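Local coordinates for major capsid protein (PDB 5TIP) that self-assembles as trimers into the large icosahedral, glycosylated capsid shell of a chlorella virus, at residues L162-H170 against L423-G431. Residues are numbered along the deposited sequence; the frame is centred on the assembly and turned at random.
Sequences LPLIALQYH and LRIMSGMGG
Two turns meet where the C-terminal beta hairpin of the chain, reversed by a type I' turn from Met426 to Met429, docks on the type I turn Leu167-His170. One direct bond joins them: Tyr169 N donates to Gly428 O at 2.9 Å, 152° at the hydrogen, in the carbonyl plane and on a lone pair. A water links Ala166 O, just before the type I turn, to Gly428 N, donating to the first and accepting from the second. Gly428 CA also makes a CA-H...O contact with Ala166 O at 3.3 Å.

In the double jelly-roll fold of this family the contact ties the first jelly-roll to the second: strand 162-163 pairs with 65-76, strand 412-426 with 223-237. Ile425 carries most of the apolar contact: CD1 meets Pro163 CG tip to tip at 3.6 Å, and CG2, anti to the backbone N (CG1 at chi1 -63°), reaches Ala166 CB and Leu167 CD2, both at 3.7 Å. Tyr225 of strand 223-237 touches both Pro163 and Ile425.

Met429 CB lies over one face of the His170 ring, 3.5 Å from its centroid and 15° off the normal, a CH-pi contact. The Tyr169 ring instead turns its edge to Ser427 O, 3.4 Å from CD2.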
ATOM      1  N   LEU A 162       8.204 -16.560  20.320  1.00 22.61           N
ATOM      2  CA  LEU A 162       8.173 -17.102  21.675  1.00 23.38           C
ATOM      3  C   LEU A 162       9.012 -18.370  21.766  1.00 26.45           C
ATOM      4  O   LEU A 162       8.703 -19.354  21.082  1.00 29.00           O
ATOM      5  CB  LEU A 162       6.735 -17.390  22.090  1.00 21.61           C
ATOM      6  CG  LEU A 162       6.558 -17.837  23.542  1.00 23.83           C
ATOM      7  CD1 LEU A 162       6.943 -16.710  24.484  1.00 26.11           C
ATOM      8  CD2 LEU A 162       5.131 -18.297  23.799  1.00 25.50           C
ATOM      9  N   PRO A 163      10.067 -18.400  22.586  1.00 25.68           N
ATOM     10  CA  PRO A 163      10.918 -19.595  22.640  1.00 28.31           C
ATOM     11  C   PRO A 163      10.358 -20.683  23.545  1.00 31.15           C
ATOM     12  O   PRO A 163      10.548 -20.646  24.766  1.00 33.99           O
ATOM     13  CB  PRO A 163      12.245 -19.047  23.176  1.00 27.36           C
ATOM     14  CG  PRO A 163      11.846 -17.888  24.024  1.00 24.99           C
ATOM     15  CD  PRO A 163      10.595 -17.301  23.413  1.00 23.88           C
ATOM     16  N   LEU A 164       9.659 -21.657  22.955  1.00 30.99           N
ATOM     17  CA  LEU A 164       9.184 -22.796  23.733  1.00 33.64           C
ATOM     18  C   LEU A 164      10.341 -23.610  24.292  1.00 35.51           C
ATOM     19  O   LEU A 164      10.220 -24.200  25.371  1.00 42.62           O
ATOM     20  CB  LEU A 164       8.284 -23.690  22.880  1.00 33.85           C
ATOM     21  CG  LEU A 164       6.906 -23.163  22.479  1.00 32.55           C
ATOM     22  CD1 LEU A 164       6.117 -24.259  21.785  1.00 32.47           C
ATOM     23  CD2 LEU A 164       6.157 -22.658  23.694  1.00 32.61           C
ATOM     24  N   ILE A 165      11.467 -23.658  23.575  1.00 30.62           N
ATOM     25  CA  ILE A 165      12.616 -24.418  24.046  1.00 31.04           C
ATOM     26  C   ILE A 165      13.205 -23.804  25.309  1.00 29.11           C
ATOM     27  O   ILE A 165      13.856 -24.504  26.093  1.00 31.32           O
ATOM     28  CB  ILE A 165      13.673 -24.531  22.930  1.00 33.87           C
ATOM     29  CG1 ILE A 165      14.817 -25.444  23.372  1.00 39.15           C
ATOM     30  CG2 ILE A 165      14.187 -23.153  22.533  1.00 32.87           C
ATOM     31  CD1 ILE A 165      16.006 -25.411  22.467  1.00 42.97           C
ATOM     32  N   ALA A 166      12.975 -22.516  25.541  1.00 26.42           N
ATOM     33  CA  ALA A 166      13.445 -21.842  26.740  1.00 26.96           C
ATOM     34  C   ALA A 166      12.402 -21.824  27.852  1.00 27.34           C
ATOM     35  O   ALA A 166      12.611 -21.160  28.870  1.00 30.75           O
ATOM     36  CB  ALA A 166      13.873 -20.413  26.405  1.00 27.47           C
ATOM     37  N   LEU A 167      11.290 -22.535  27.680  1.00 26.52           N
ATOM     38  CA  LEU A 167      10.188 -22.559  28.638  1.00 27.81           C
ATOM     39  C   LEU A 167       9.827 -23.993  29.011  1.00 30.32           C
ATOM     40  O   LEU A 167       8.657 -24.381  29.003  1.00 34.54           O
ATOM     41  CB  LEU A 167       8.967 -21.841  28.068  1.00 25.62           C
ATOM     42  CG  LEU A 167       9.047 -20.338  27.799  1.00 23.48           C
ATOM     43  CD1 LEU A 167       7.806 -19.884  27.048  1.00 23.31           C
ATOM     44  CD2 LEU A 167       9.194 -19.565  29.095  1.00 23.03           C
ATOM     45  N   GLN A 168      10.831 -24.810  29.348  1.00 29.41           N
ATOM     46  CA  GLN A 168      10.564 -26.227  29.583  1.00 33.24           C
ATOM     47  C   GLN A 168       9.728 -26.478  30.833  1.00 35.01           C
ATOM     48  O   GLN A 168       9.152 -27.563  30.964  1.00 35.49           O
ATOM     49  CB  GLN A 168      11.869 -27.022  29.682  1.00 35.92           C
ATOM     50  CG  GLN A 168      12.729 -26.705  30.893  1.00 39.37           C
ATOM     51  CD  GLN A 168      13.858 -27.705  31.070  1.00 42.32           C
ATOM     52  OE1 GLN A 168      13.770 -28.842  30.604  1.00 42.71           O
ATOM     53  NE2 GLN A 168      14.926 -27.286  31.737  1.00 43.15           N
ATOM     54  N   TYR A 169       9.646 -25.515  31.751  1.00 32.87           N
ATOM     55  CA  TYR A 169       8.862 -25.676  32.969  1.00 30.17           C
ATOM     56  C   TYR A 169       7.597 -24.832  32.989  1.00 33.50           C
ATOM     57  O   TYR A 169       6.885 -24.834  33.998  1.00 37.65           O
ATOM     58  CB  TYR A 169       9.710 -25.358  34.207  1.00 29.08           C
ATOM     59  CG  TYR A 169      10.982 -26.166  34.301  1.00 30.87           C
ATOM     60  CD1 TYR A 169      10.937 -27.551  34.372  1.00 33.12           C
ATOM     61  CD2 TYR A 169      12.222 -25.547  34.345  1.00 29.23           C
ATOM     62  CE1 TYR A 169      12.093 -28.298  34.464  1.00 33.84           C
ATOM     63  CE2 TYR A 169      13.383 -26.287  34.440  1.00 29.67           C
ATOM     64  CZ  TYR A 169      13.313 -27.662  34.499  1.00 33.83           C
ATOM     65  OH  TYR A 169      14.467 -28.404  34.593  1.00 39.51           O
ATOM     66  N   HIS A 170       7.296 -24.111  31.914  1.00 31.83           N
ATOM     67  CA  HIS A 170       6.092 -23.299  31.835  1.00 35.63           C
ATOM     68  C   HIS A 170       5.277 -23.706  30.620  1.00 37.85           C
ATOM     69  O   HIS A 170       5.820 -23.897  29.526  1.00 39.74           O
ATOM     70  CB  HIS A 170       6.420 -21.804  31.767  1.00 36.03           C
ATOM     71  CG  HIS A 170       6.520 -21.149  33.109  1.00 35.48           C
ATOM     72  ND1 HIS A 170       6.671 -19.787  33.265  1.00 35.52           N
ATOM     73  CD2 HIS A 170       6.482 -21.668  34.359  1.00 35.50           C
ATOM     74  CE1 HIS A 170       6.724 -19.497  34.552  1.00 35.21           C
ATOM     75  NE2 HIS A 170       6.614 -20.621  35.238  1.00 36.23           N
ATOM     76  N   LEU A 423       9.200  -9.275  28.852  1.00 28.07           N
ATOM     77  CA  LEU A 423       9.042 -10.692  29.152  1.00 24.28           C
ATOM     78  C   LEU A 423      10.429 -11.298  29.333  1.00 22.10           C
ATOM     79  O   LEU A 423      11.180 -11.450  28.364  1.00 23.15           O
ATOM     80  CB  LEU A 423       8.269 -11.398  28.040  1.00 24.13           C
ATOM     81  CG  LEU A 423       8.114 -12.917  28.150  1.00 27.08           C
ATOM     82  CD1 LEU A 423       7.281 -13.287  29.365  1.00 28.59           C
ATOM     83  CD2 LEU A 423       7.497 -13.486  26.882  1.00 28.61           C
ATOM     84  N   ARG A 424      10.769 -11.640  30.572  1.00 24.74           N
ATOM     85  CA  ARG A 424      12.045 -12.259  30.892  1.00 27.68           C
ATOM     86  C   ARG A 424      11.870 -13.770  30.932  1.00 27.79           C
ATOM     87  O   ARG A 424      10.920 -14.273  31.542  1.00 25.73           O
ATOM     88  CB  ARG A 424      12.588 -11.765  32.234  1.00 28.05           C
ATOM     89  CG  ARG A 424      12.847 -10.274  32.305  1.00 30.57           C
ATOM     90  CD  ARG A 424      13.762  -9.954  33.472  1.00 32.99           C
ATOM     91  NE  ARG A 424      13.976  -8.520  33.630  1.00 39.26           N
ATOM     92  CZ  ARG A 424      13.382  -7.780  34.561  1.00 43.51           C
ATOM     93  NH1 ARG A 424      12.544  -8.344  35.419  1.00 42.91           N
ATOM     94  NH2 ARG A 424      13.632  -6.480  34.637  1.00 45.28           N
ATOM     95  N   ILE A 425      12.783 -14.487  30.284  1.00 26.88           N
ATOM     96  CA  ILE A 425      12.733 -15.941  30.208  1.00 24.17           C
ATOM     97  C   ILE A 425      14.077 -16.481  30.669  1.00 25.53           C
ATOM     98  O   ILE A 425      15.112 -16.185  30.060  1.00 25.82           O
ATOM     99  CB  ILE A 425      12.401 -16.430  28.789  1.00 25.20           C
ATOM    100  CG1 ILE A 425      11.004 -15.951  28.387  1.00 22.36           C
ATOM    101  CG2 ILE A 425      12.497 -17.940  28.711  1.00 27.81           C
ATOM    102  CD1 ILE A 425      10.603 -16.325  26.988  1.00 24.10           C
ATOM    103  N   MET A 426      14.061 -17.272  31.739  1.00 28.67           N
ATOM    104  CA  MET A 426      15.284 -17.804  32.319  1.00 35.72           C
ATOM    105  C   MET A 426      14.935 -19.032  33.144  1.00 33.71           C
ATOM    106  O   MET A 426      13.873 -19.093  33.769  1.00 33.35           O
ATOM    107  CB  MET A 426      15.995 -16.756  33.185  1.00 46.42           C
ATOM    108  CG  MET A 426      17.363 -17.183  33.695  1.00 57.13           C
ATOM    109  SD  MET A 426      18.099 -16.011  34.854  1.00 66.62           S
ATOM    110  CE  MET A 426      17.157 -16.363  36.336  1.00 67.56           C
ATOM    111  N   SER A 427      15.844 -20.010  33.133  1.00 33.82           N
ATOM    112  CA  SER A 427      15.702 -21.240  33.915  1.00 32.13           C
ATOM    113  C   SER A 427      14.410 -21.976  33.572  1.00 31.26           C
ATOM    114  O   SER A 427      13.755 -22.558  34.440  1.00 33.34           O
ATOM    115  CB  SER A 427      15.782 -20.953  35.416  1.00 32.24           C
ATOM    116  OG  SER A 427      17.052 -20.432  35.767  1.00 35.62           O
ATOM    117  N   GLY A 428      14.034 -21.946  32.295  1.00 28.90           N
ATOM    118  CA  GLY A 428      12.867 -22.664  31.825  1.00 27.73           C
ATOM    119  C   GLY A 428      11.533 -22.044  32.174  1.00 29.59           C
ATOM    120  O   GLY A 428      10.501 -22.705  32.012  1.00 30.33           O
ATOM    121  N   MET A 429      11.515 -20.801  32.650  1.00 30.28           N
ATOM    122  CA  MET A 429      10.281 -20.144  33.049  1.00 31.17           C
ATOM    123  C   MET A 429      10.269 -18.712  32.534  1.00 28.28           C
ATOM    124  O   MET A 429      11.318 -18.090  32.358  1.00 29.02           O
ATOM    125  CB  MET A 429      10.103 -20.157  34.573  1.00 36.98           C
ATOM    126  CG  MET A 429       9.944 -21.547  35.165  1.00 40.52           C
ATOM    127  SD  MET A 429       9.959 -21.541  36.966  1.00 44.76           S
ATOM    128  CE  MET A 429      11.526 -20.734  37.286  1.00 46.50           C
ATOM    129  N   GLY A 430       9.069 -18.199  32.295  1.00 27.22           N
ATOM    130  CA  GLY A 430       8.906 -16.841  31.822  1.00 27.18           C
ATOM    131  C   GLY A 430       7.943 -16.070  32.697  1.00 30.91           C
ATOM    132  O   GLY A 430       7.005 -16.625  33.270  1.00 35.86           O
ATOM    133  N   GLY A 431       8.186 -14.765  32.788  1.00 29.42           N
ATOM    134  CA  GLY A 431       7.345 -13.899  33.589  1.00 30.71           C
ATOM    135  C   GLY A 431       7.524 -12.456  33.187  1.00 28.33           C
ATOM    136  O   GLY A 431       8.611 -12.040  32.774  1.00 30.29           O
TER
HETATM  137  O   HOH W   1      15.399 -20.800  30.196  1.00 32.30           O